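Long-range contacts in CDP-4-keto-6-deoxy-D-glucose-3-dehydrase (Yersinia pseudotuberculosis, PDB 3BB8), which probably removes the C3 hydroxyl from CDP-4-keto-6-deoxy-D-glucose in lipopolysaccharide sugar biosynthesis, using a vitamin B6 cofactor in an aspartate aminotransferase fold: residues P100-R105 with A235-I240; I141-V146 with L168-D173; E242-W247 with Y282-Y287; E332-T337 with F345-T350. The protein carries 1 engineered substitution. One frame throughout, in Å; residues are numbered along the deposited sequence.

Contact 1 (P100-R105 with A235-I240)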
# COMPACT_ATOMS: atom_id res chain seq x y z
N PRO A 100 16.75 -14.20 -2.38
CA PRO A 100 17.83 -15.16 -2.63
C PRO A 100 19.21 -14.52 -2.52
O PRO A 100 20.22 -15.22 -2.53
CB PRO A 100 17.51 -15.68 -4.03
CG PRO A 100 16.77 -14.53 -4.67
CD PRO A 100 15.87 -14.07 -3.55
N LYS A 101 19.26 -13.20 -2.41
CA LYS A 101 20.54 -12.51 -2.26
C LYS A 101 21.13 -12.79 -0.87
O LYS A 101 22.31 -12.52 -0.63
CB LYS A 101 20.36 -11.00 -2.43
CG LYS A 101 20.04 -10.56 -3.85
CD LYS A 101 20.11 -9.04 -3.98
CE LYS A 101 19.82 -8.58 -5.40
NZ LYS A 101 20.75 -9.19 -6.39
N LEU A 102 20.31 -13.31 0.03
CA LEU A 102 20.76 -13.61 1.39
C LEU A 102 21.20 -15.07 1.53
O LEU A 102 21.33 -15.60 2.63
CB LEU A 102 19.64 -13.29 2.38
CG LEU A 102 19.21 -11.82 2.32
CD1 LEU A 102 18.03 -11.59 3.26
CD2 LEU A 102 20.38 -10.92 2.69
N GLY A 103 21.43 -15.70 0.38
CA GLY A 103 21.87 -17.08 0.36
C GLY A 103 21.20 -18.00 1.35
O GLY A 103 19.98 -17.97 1.52
N VAL A 104 22.01 -18.82 2.02
CA VAL A 104 21.53 -19.81 2.98
C VAL A 104 20.61 -19.27 4.08
O VAL A 104 19.79 -20.02 4.61
CB VAL A 104 22.73 -20.53 3.66
CG1 VAL A 104 23.36 -19.64 4.72
CG2 VAL A 104 22.27 -21.86 4.24
N ARG A 105 20.73 -17.99 4.43
CA ARG A 105 19.86 -17.48 5.48
C ARG A 105 18.65 -16.66 5.02
O ARG A 105 18.23 -15.72 5.69
CB ARG A 105 20.68 -16.70 6.51
CG ARG A 105 21.42 -15.48 6.02
CD ARG A 105 22.20 -14.88 7.19
NE ARG A 105 21.40 -14.94 8.42
CZ ARG A 105 21.32 -13.97 9.32
NH1 ARG A 105 22.00 -12.84 9.17
NH2 ARG A 105 20.55 -14.13 10.38
N ALA A 235 22.83 -1.74 4.51
CA ALA A 235 22.66 -1.25 3.15
C ALA A 235 22.09 -2.37 2.29
O ALA A 235 21.28 -2.13 1.40
CB ALA A 235 23.99 -0.79 2.59
N GLU A 236 22.51 -3.59 2.57
CA GLU A 236 22.01 -4.72 1.81
C GLU A 236 20.50 -4.90 1.99
O GLU A 236 19.77 -5.03 1.01
CB GLU A 236 22.72 -6.00 2.23
CG GLU A 236 22.19 -7.25 1.55
CD GLU A 236 22.95 -8.47 2.00
OE1 GLU A 236 23.42 -8.42 3.14
OE2 GLU A 236 23.06 -9.46 1.24
N LEU A 237 20.02 -4.89 3.24
CA LEU A 237 18.59 -5.04 3.50
C LEU A 237 17.81 -3.86 2.91
O LEU A 237 16.73 -4.03 2.37
CB LEU A 237 18.32 -5.14 5.00
CG LEU A 237 18.87 -6.39 5.70
CD1 LEU A 237 18.44 -6.38 7.16
CD2 LEU A 237 18.38 -7.63 5.01
N LYS A 238 18.39 -2.67 3.01
CA LYS A 238 17.76 -1.46 2.49
C LYS A 238 17.51 -1.63 1.00
O LYS A 238 16.44 -1.27 0.49
CB LYS A 238 18.67 -0.27 2.76
CG LYS A 238 18.14 1.09 2.30
CD LYS A 238 18.31 1.27 0.81
CE LYS A 238 18.05 2.71 0.41
NZ LYS A 238 18.34 2.96 -1.03
N SER A 239 18.50 -2.18 0.28
CA SER A 239 18.35 -2.38 -1.15
C SER A 239 17.31 -3.44 -1.49
O SER A 239 16.55 -3.28 -2.44
CB SER A 239 19.69 -2.75 -1.79
OG SER A 239 20.47 -1.59 -1.95
N ILE A 240 17.28 -4.53 -0.72
CA ILE A 240 16.30 -5.58 -0.95
C ILE A 240 14.89 -5.01 -0.74
O ILE A 240 14.03 -5.15 -1.61
CB ILE A 240 16.52 -6.79 0.00
CG1 ILE A 240 17.66 -7.68 -0.51
CG2 ILE A 240 15.27 -7.66 0.07
CD1 ILE A 240 18.94 -6.96 -0.82
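Lys101 and Leu102, on a single 3-10 turn, face the first turns of helix 235-245, and the backbones stay well apart: the nearest alpha carbons, Lys101 and Ile240, are 8.2 Å from each other. In this aspartate aminotransferase fold the pair joins the loop between helix 86-96 and strand 112-115 to the start of the helix that follows strand 228-232. No hydrogen bond crosses, so side chains do nearly all the bridging.

Leu102 carries most of it. Its CG is anti to the carbonyl carbon (chi1 -59°), and the two methyls beyond go to different partners. CD1 reaches the buried Leu237, with 4.3 Å to Leu237 CD2, a loose apolar touch; Leu237 also touches Leu97. CD2 takes the carboxylate of Glu236, whose chain is fully extended, CG anti to the backbone N (chi1 177°), and crosses the leucine obliquely. The acid's aliphatic arm thus spans the gap and brings its carboxylate against Leu102 CD2 near the exposed margin of the contact.

Lower on the helix, Lys101 and Ile240 run past each other in opposite directions. Ile240 CD1 sits too near Glu236 O in the model, so the 4.0 Å between Lys101 CD and Ile240 CD1 is doubtful. The lysine chain stays extended as far as CE before bending, and it goes on to touch His284; Ile240 also packs on Ser99. The nearest polar approach is between two acceptors, Glu236 OE2 and Lys101 O at 3.7 Å, while that same OE2 is 3.4 Å from Leu102 CD2.

Contact 2 (I141-V146 with L168-D173); sequences IPTYNV and LGNLFD
Asn170 and Thr143 make the one clear hydrogen bond across this contact: Asn170 ND2 gives a proton to Thr143 O at 3.0 Å, nearly straight at 169°. The carbonyl oxygen lies in the plane of the Asn170 amide, while the donor comes in from the side of the C=O, slightly tilted from the carbonyl plane. CG of Asn170 is anti to its backbone N (chi1 -166°), which puts it on the Thr143 side. At the other end of the amide, OD1 accepts from the backbone N of Thr337, so both ends of the group are tied and its rotation is fixed.

The apolar contacts gather on Phe172. Asn145 CB sits 3.7 Å from Phe172 CA, and Val146 CG1 comes to 3.8 Å from Phe172 CB. The Phe172 ring itself leads off to stack with His166.

Bonds to neighbouring residues hold each segment in shape. Thr143 OG1 bonds to Asp140 OD1 and weakly receives Asn145 N, and Asp173 caps the helix 174-184 through Glu176 N. Tyr144 and Asn145 together face Asp140, a G1 beta bulge where strand 133-140 turns back into strand 145-146 at the margin of the large mixed sheet, with the side chain of Asn145 about 9 Å from a bound pyridoxal phosphate.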
# COMPACT_ATOMS: atom_id res chain seq x y z
N ILE A 141 1.94 -10.34 31.90
CA ILE A 141 1.34 -9.16 32.51
C ILE A 141 2.14 -8.70 33.72
O ILE A 141 2.70 -9.51 34.46
CB ILE A 141 -0.11 -9.43 32.94
CG1 ILE A 141 -0.92 -10.02 31.77
CG2 ILE A 141 -0.76 -8.16 33.45
CD1 ILE A 141 -2.17 -10.75 32.20
N PRO A 142 2.20 -7.38 33.91
CA PRO A 142 1.36 -6.45 33.15
C PRO A 142 2.18 -5.58 32.21
O PRO A 142 1.80 -4.44 31.93
CB PRO A 142 0.71 -5.60 34.24
CG PRO A 142 1.70 -5.62 35.35
CD PRO A 142 2.32 -6.99 35.32
N THR A 143 3.30 -6.12 31.73
CA THR A 143 4.05 -5.48 30.64
C THR A 143 3.39 -5.75 29.29
O THR A 143 3.51 -4.95 28.36
CB THR A 143 5.50 -5.98 30.60
OG1 THR A 143 5.54 -7.32 30.09
CG2 THR A 143 6.12 -5.96 31.99
N TYR A 144 2.69 -6.88 29.19
CA TYR A 144 1.99 -7.24 27.97
C TYR A 144 2.90 -7.52 26.77
O TYR A 144 2.51 -7.37 25.63
CB TYR A 144 0.95 -6.17 27.62
CG TYR A 144 -0.01 -5.92 28.76
CD1 TYR A 144 0.19 -4.85 29.64
CD2 TYR A 144 -1.07 -6.79 29.02
CE1 TYR A 144 -0.64 -4.65 30.73
CE2 TYR A 144 -1.90 -6.60 30.11
CZ TYR A 144 -1.68 -5.53 30.97
OH TYR A 144 -2.49 -5.34 32.07
N ASN A 145 4.13 -7.95 27.07
CA ASN A 145 5.09 -8.30 26.05
C ASN A 145 5.54 -9.75 26.27
O ASN A 145 5.32 -10.32 27.34
CB ASN A 145 6.29 -7.35 26.08
CG ASN A 145 6.01 -6.05 25.34
OD1 ASN A 145 5.45 -5.11 25.90
ND2 ASN A 145 6.39 -6.00 24.07
N VAL A 146 6.17 -10.33 25.26
CA VAL A 146 6.56 -11.73 25.30
C VAL A 146 7.19 -12.08 26.65
O VAL A 146 7.99 -11.31 27.19
CB VAL A 146 7.56 -12.07 24.18
CG1 VAL A 146 8.81 -11.21 24.29
CG2 VAL A 146 7.92 -13.55 24.21
N LEU A 168 2.16 -1.78 22.70
CA LEU A 168 1.69 -0.53 23.28
C LEU A 168 2.77 0.45 23.73
O LEU A 168 2.52 1.30 24.59
CB LEU A 168 0.74 -0.83 24.44
CG LEU A 168 -0.59 -1.49 24.04
CD1 LEU A 168 -1.38 -1.85 25.30
CD2 LEU A 168 -1.38 -0.54 23.15
N GLY A 169 3.95 0.37 23.13
CA GLY A 169 5.01 1.28 23.51
C GLY A 169 5.97 0.65 24.50
O GLY A 169 7.15 1.00 24.55
N ASN A 170 5.46 -0.29 25.29
CA ASN A 170 6.30 -0.96 26.27
C ASN A 170 7.23 -1.88 25.49
O ASN A 170 6.84 -2.46 24.47
CB ASN A 170 5.44 -1.73 27.28
CG ASN A 170 6.23 -2.16 28.51
OD1 ASN A 170 7.19 -1.48 28.91
ND2 ASN A 170 5.84 -3.28 29.11
N LEU A 171 8.46 -2.02 25.97
CA LEU A 171 9.47 -2.82 25.28
C LEU A 171 9.50 -4.25 25.82
O LEU A 171 9.45 -4.47 27.03
CB LEU A 171 10.85 -2.18 25.43
CG LEU A 171 10.99 -0.74 24.91
CD1 LEU A 171 10.66 0.26 26.02
CD2 LEU A 171 12.39 -0.50 24.36
N PHE A 172 9.58 -5.21 24.90
CA PHE A 172 9.85 -6.59 25.28
C PHE A 172 11.31 -6.77 25.70
O PHE A 172 12.13 -5.87 25.53
CB PHE A 172 9.53 -7.53 24.11
CG PHE A 172 10.39 -7.32 22.90
CD1 PHE A 172 11.69 -7.80 22.87
CD2 PHE A 172 9.90 -6.65 21.80
CE1 PHE A 172 12.49 -7.60 21.76
CE2 PHE A 172 10.69 -6.45 20.68
CZ PHE A 172 11.99 -6.93 20.66
N ASP A 173 11.62 -7.94 26.26
CA ASP A 173 12.91 -8.16 26.89
C ASP A 173 14.02 -8.31 25.86
O ASP A 173 14.44 -9.42 25.54
CB ASP A 173 12.86 -9.40 27.79
CG ASP A 173 14.14 -9.61 28.56
OD1 ASP A 173 15.17 -9.01 28.19
OD2 ASP A 173 14.13 -10.39 29.54

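Contact 3 (E242-W247 with Y282-Y287); sequences ESFRDW and YSHLGY. With PLP (pyridoxal-5'-phosphate), chain E.
Phe244 and His284 form an offset stack, ring centres 4.6 Å apart and planes 29° from parallel, where the last turn of helix 235-245 meets an extended loop at the subunit interface of this aspartate aminotransferase-type dimer. His284 CB lies over the Phe244 face, 3.9 Å from the centroid as a CH-pi contact, and Phe244 CE2 lies over the imidazole face, toward its rim. In the plane of the same phenyl ring, Leu285 O approaches the edge, 3.2 Å from CD1; Leu285 is the centre of an inverse gamma turn. The imidazole is met at its own edge by Ser243 OG, 2.9 Å from CD2, although this hydroxyl's stronger polar partner is Arg249 O.

At the helix end the chain backbones take over. Tyr287 N bonds to Phe244 O at 2.9 Å, in the carbonyl plane, and Tyr287 O in turn receives Trp247 N at a doubtfully short distance. Gly286 CA is packed 3.9 Å from Trp247 C, in tight quarters.

The CB of Trp247 points away overall, though it touches Tyr282 CE1, and the indole passes Tyr287 O on its way to the cofactor. That cofactor is held chiefly by the second subunit, whose Asp194, Ser215 and Ser87 also bond it, and the indole packs on Phe120 and Tyr217 of that subunit. Pyridoxal phosphate lies at the indole edge, where Trp247 NE1 donates to phosphate O2P at 3.0 Å and more weakly to O3P at 3.4 Å.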
# COMPACT_ATOMS: atom_id res chain seq x y z
N GLU A 242 13.66 -1.86 -0.71
CA GLU A 242 13.30 -0.89 -1.74
C GLU A 242 12.86 -1.56 -3.04
O GLU A 242 11.91 -1.11 -3.70
CB GLU A 242 14.50 0.03 -2.01
CG GLU A 242 14.19 1.21 -2.93
CD GLU A 242 15.29 2.27 -2.89
OE1 GLU A 242 16.47 1.91 -3.08
OE2 GLU A 242 14.97 3.46 -2.67
N SER A 243 13.54 -2.64 -3.41
CA SER A 243 13.22 -3.39 -4.62
C SER A 243 11.81 -3.98 -4.50
O SER A 243 11.00 -3.88 -5.42
CB SER A 243 14.24 -4.50 -4.84
OG SER A 243 13.89 -5.30 -5.95
N PHE A 244 11.54 -4.61 -3.36
CA PHE A 244 10.23 -5.21 -3.12
C PHE A 244 9.13 -4.13 -3.12
O PHE A 244 8.03 -4.34 -3.62
CB PHE A 244 10.23 -5.94 -1.79
CG PHE A 244 10.74 -7.35 -1.88
CD1 PHE A 244 10.03 -8.33 -2.57
CD2 PHE A 244 11.93 -7.71 -1.23
CE1 PHE A 244 10.48 -9.65 -2.61
CE2 PHE A 244 12.38 -9.04 -1.27
CZ PHE A 244 11.66 -10.01 -1.96
N ARG A 245 9.46 -2.97 -2.56
CA ARG A 245 8.50 -1.89 -2.51
C ARG A 245 8.27 -1.33 -3.91
O ARG A 245 7.15 -0.98 -4.27
CB ARG A 245 8.98 -0.76 -1.59
CG ARG A 245 7.93 0.35 -1.44
CD ARG A 245 8.51 1.63 -0.83
NE ARG A 245 9.49 2.27 -1.70
CZ ARG A 245 10.30 3.26 -1.31
NH1 ARG A 245 10.25 3.73 -0.06
NH2 ARG A 245 11.18 3.77 -2.16
N ASP A 246 9.33 -1.25 -4.69
CA ASP A 246 9.24 -0.70 -6.03
C ASP A 246 9.12 -1.69 -7.20
O ASP A 246 9.98 -1.74 -8.08
CB ASP A 246 10.43 0.25 -6.26
CG ASP A 246 10.55 1.32 -5.17
OD1 ASP A 246 9.55 1.61 -4.48
OD2 ASP A 246 11.65 1.88 -5.02
N TRP A 247 8.03 -2.46 -7.21
CA TRP A 247 7.71 -3.43 -8.26
C TRP A 247 8.68 -4.59 -8.37
O TRP A 247 8.64 -5.37 -9.32
CB TRP A 247 7.61 -2.72 -9.62
CG TRP A 247 6.60 -1.59 -9.70
CD1 TRP A 247 5.24 -1.69 -9.76
CD2 TRP A 247 6.90 -0.18 -9.70
NE1 TRP A 247 4.67 -0.43 -9.81
CE2 TRP A 247 5.66 0.51 -9.77
CE3 TRP A 247 8.08 0.57 -9.66
CZ2 TRP A 247 5.58 1.91 -9.80
CZ3 TRP A 247 8.00 1.98 -9.69
CH2 TRP A 247 6.75 2.63 -9.76
N TYR A 282 13.47 -7.02 -13.40
CA TYR A 282 12.97 -7.36 -12.07
C TYR A 282 13.70 -8.48 -11.33
O TYR A 282 13.70 -9.63 -11.75
CB TYR A 282 11.48 -7.68 -12.22
CG TYR A 282 10.74 -6.54 -12.88
CD1 TYR A 282 10.35 -5.42 -12.13
CD2 TYR A 282 10.48 -6.54 -14.26
CE1 TYR A 282 9.72 -4.33 -12.74
CE2 TYR A 282 9.85 -5.46 -14.87
CZ TYR A 282 9.46 -4.36 -14.10
OH TYR A 282 8.83 -3.29 -14.69
N SER A 283 14.30 -8.11 -10.21
CA SER A 283 15.07 -9.03 -9.38
C SER A 283 14.30 -9.65 -8.21
O SER A 283 14.82 -10.54 -7.54
CB SER A 283 16.28 -8.31 -8.81
OG SER A 283 15.85 -7.17 -8.06
N HIS A 284 13.09 -9.17 -7.95
CA HIS A 284 12.30 -9.73 -6.84
C HIS A 284 10.81 -9.79 -7.13
O HIS A 284 10.29 -9.08 -8.00
CB HIS A 284 12.51 -8.90 -5.57
CG HIS A 284 13.91 -8.90 -5.05
ND1 HIS A 284 14.49 -10.01 -4.47
CD2 HIS A 284 14.84 -7.91 -4.98
CE1 HIS A 284 15.71 -9.70 -4.05
NE2 HIS A 284 15.94 -8.44 -4.35
N LEU A 285 10.12 -10.67 -6.39
CA LEU A 285 8.67 -10.84 -6.48
C LEU A 285 8.15 -9.64 -5.69
O LEU A 285 7.89 -9.72 -4.49
CB LEU A 285 8.28 -12.15 -5.80
CG LEU A 285 6.83 -12.62 -5.88
CD1 LEU A 285 6.44 -12.83 -7.33
CD2 LEU A 285 6.68 -13.92 -5.09
N GLY A 286 8.01 -8.51 -6.38
CA GLY A 286 7.60 -7.29 -5.70
C GLY A 286 6.15 -6.86 -5.69
O GLY A 286 5.25 -7.54 -6.20
N TYR A 287 5.96 -5.70 -5.07
CA TYR A 287 4.67 -5.04 -4.90
C TYR A 287 4.89 -3.61 -5.35
O TYR A 287 5.89 -3.30 -5.99
CB TYR A 287 4.29 -4.96 -3.42
CG TYR A 287 4.19 -6.27 -2.69
CD1 TYR A 287 5.30 -6.84 -2.09
CD2 TYR A 287 2.97 -6.95 -2.63
CE1 TYR A 287 5.21 -8.07 -1.43
CE2 TYR A 287 2.87 -8.16 -1.99
CZ TYR A 287 3.99 -8.72 -1.39
OH TYR A 287 3.86 -9.94 -0.78
N1 PLP E . -0.52 -3.72 -14.34
C2 PLP E . -0.19 -2.99 -15.47
C2A PLP E . -0.42 -3.65 -16.83
C3 PLP E . 0.33 -1.67 -15.32
O3 PLP E . 0.67 -0.92 -16.39
C4 PLP E . 0.52 -1.10 -13.99
C4A PLP E . 1.06 0.35 -13.89
C5 PLP E . 0.17 -1.91 -12.87
C6 PLP E . -0.35 -3.24 -13.09
C5A PLP E . 0.28 -1.53 -11.42
O4P PLP E . 0.12 -0.21 -11.15
P PLP E . 1.02 0.65 -10.15
O1P PLP E . 0.21 1.85 -9.78
O2P PLP E . 2.35 1.05 -11.03
O3P PLP E . 1.42 -0.21 -8.93

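Contact 4 (E332-T337 with F345-T350)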
# COMPACT_ATOMS: atom_id res chain seq x y z
N GLU A 332 -5.32 -4.34 37.63
CA GLU A 332 -3.87 -4.41 37.63
C GLU A 332 -3.33 -3.30 36.73
O GLU A 332 -3.67 -3.22 35.55
CB GLU A 332 -3.42 -5.78 37.13
CG GLU A 332 -3.50 -6.85 38.20
CD GLU A 332 -3.64 -8.24 37.62
OE1 GLU A 332 -2.92 -8.56 36.66
OE2 GLU A 332 -4.47 -9.02 38.14
N LEU A 333 -2.49 -2.43 37.30
CA LEU A 333 -1.94 -1.32 36.54
C LEU A 333 -0.71 -1.70 35.74
O LEU A 333 0.06 -2.58 36.14
CB LEU A 333 -1.63 -0.15 37.49
CG LEU A 333 -2.88 0.44 38.14
CD1 LEU A 333 -2.48 1.48 39.18
CD2 LEU A 333 -3.77 1.06 37.08
N PRO A 334 -0.50 -1.04 34.58
CA PRO A 334 0.64 -1.30 33.69
C PRO A 334 2.03 -1.06 34.28
O PRO A 334 2.22 -0.20 35.14
CB PRO A 334 0.35 -0.39 32.50
CG PRO A 334 -0.37 0.76 33.12
CD PRO A 334 -1.32 0.08 34.08
N GLU A 335 2.99 -1.84 33.81
CA GLU A 335 4.36 -1.72 34.28
C GLU A 335 5.38 -1.79 33.15
O GLU A 335 5.44 -2.76 32.39
CB GLU A 335 4.65 -2.82 35.31
CG GLU A 335 4.12 -2.52 36.70
CD GLU A 335 4.11 -3.75 37.60
OE1 GLU A 335 4.98 -4.63 37.43
OE2 GLU A 335 3.23 -3.82 38.49
N ALA A 336 6.19 -0.73 33.03
CA ALA A 336 7.22 -0.67 32.01
C ALA A 336 8.16 -1.84 32.20
O ALA A 336 8.40 -2.28 33.32
CB ALA A 336 7.99 0.63 32.13
N THR A 337 8.69 -2.36 31.10
CA THR A 337 9.61 -3.49 31.16
C THR A 337 10.92 -3.03 31.81
O THR A 337 11.36 -1.89 31.61
CB THR A 337 9.89 -4.04 29.74
OG1 THR A 337 8.70 -4.67 29.24
CG2 THR A 337 11.01 -5.07 29.76
N PHE A 345 1.96 4.12 24.11
CA PHE A 345 1.02 4.29 23.00
C PHE A 345 -0.37 4.42 23.60
O PHE A 345 -1.19 5.23 23.15
CB PHE A 345 1.09 3.05 22.08
CG PHE A 345 0.05 3.04 20.99
CD1 PHE A 345 -1.19 2.45 21.18
CD2 PHE A 345 0.32 3.62 19.75
CE1 PHE A 345 -2.14 2.42 20.17
CE2 PHE A 345 -0.63 3.60 18.73
CZ PHE A 345 -1.86 3.00 18.94
N GLY A 346 -0.60 3.62 24.63
CA GLY A 346 -1.87 3.62 25.33
C GLY A 346 -1.64 3.15 26.75
O GLY A 346 -0.52 2.79 27.11
N PHE A 347 -2.70 3.14 27.56
CA PHE A 347 -2.62 2.72 28.96
C PHE A 347 -3.36 1.39 29.15
O PHE A 347 -4.58 1.37 29.28
CB PHE A 347 -3.26 3.80 29.84
CG PHE A 347 -2.94 3.67 31.30
CD1 PHE A 347 -1.72 4.13 31.80
CD2 PHE A 347 -3.87 3.12 32.18
CE1 PHE A 347 -1.43 4.04 33.16
CE2 PHE A 347 -3.59 3.02 33.54
CZ PHE A 347 -2.37 3.49 34.04
N PRO A 348 -2.63 0.26 29.18
CA PRO A 348 -3.23 -1.07 29.36
C PRO A 348 -3.62 -1.43 30.80
O PRO A 348 -2.81 -1.31 31.73
CB PRO A 348 -2.16 -2.00 28.80
CG PRO A 348 -0.89 -1.31 29.26
CD PRO A 348 -1.18 0.15 28.95
N ILE A 349 -4.85 -1.91 30.96
CA ILE A 349 -5.37 -2.29 32.27
C ILE A 349 -6.05 -3.65 32.23
O ILE A 349 -6.88 -3.92 31.36
CB ILE A 349 -6.42 -1.26 32.75
CG1 ILE A 349 -5.77 0.12 32.89
CG2 ILE A 349 -7.04 -1.71 34.07
CD1 ILE A 349 -6.77 1.24 33.05
N THR A 350 -5.70 -4.51 33.19
CA THR A 350 -6.32 -5.83 33.30
C THR A 350 -7.26 -5.89 34.49
O THR A 350 -6.83 -5.78 35.64
CB THR A 350 -5.26 -6.94 33.43
OG1 THR A 350 -4.48 -7.00 32.23
CG2 THR A 350 -5.93 -8.28 33.67
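Pro334 lies on the ring of Phe347 and closes the centre of the contact. Its CG sits over the face, 3.6 Å from the centroid and 21° off the normal, as a CH-pi contact displaced toward CE1. Phe347 CG is anti to its backbone N (chi1 -165°), which directs the side chain to the Pro334 side. Leu333 CD2 adds a 4.1 Å contact with CE2 at the ring's edge, and Pro334 CB meets Pro348 CG at 3.6 Å.

One step out, the backbones pair. Glu332 and Thr350 form an antiparallel hydrogen-bonded pair: Glu332 N to Thr350 O is 2.9 Å and almost perfectly straight, whereas the return bond, Thr350 N to Glu332 O, is weak at 3.4 Å.

Further out, Phe317 of helix 293-323 meets the Phe347 ring, and Ile411 of the neighbouring strand packs on it too. Glu332 OE2 is gripped by Arg403 and Lys352, while Thr350 OG1 is bonded to Tyr144 OH and Thr408 OG1.

Two cations on one carboxylate oxygen would favour the charged form of Glu332. The next hydrogen-bonded pair of the ladder would be Pro334 with Pro348, and neither proline has an N-H to give: Pro334 CD stands 3.1 Å from Pro348 O, at the place a donor would hold. The pairing of strands 331-332 and 347-351 therefore gives way to carbon contacts just there.

In the fold
From the N terminus, 100-105 opens contact 1, whose long loop of 129 residues holds most of the large sheet and closes on helix 235-245. Contact 2 forms and closes inside that loop. Contact 3 follows directly, starting on the same helix and ending at 282-287; contact 4 closes a short hairpin-like excursion further along. None of the loops cross. In space the four fall into two groups: contacts 1 and 3 meet through Lys101 and His284, and contact 3 alone of the two reaches the second subunit, while contacts 2 and 4, on the opposite side of the chain's centre from contact 3, are joined by Tyr144 and Thr350, tying the large sheet to the small antiparallel one.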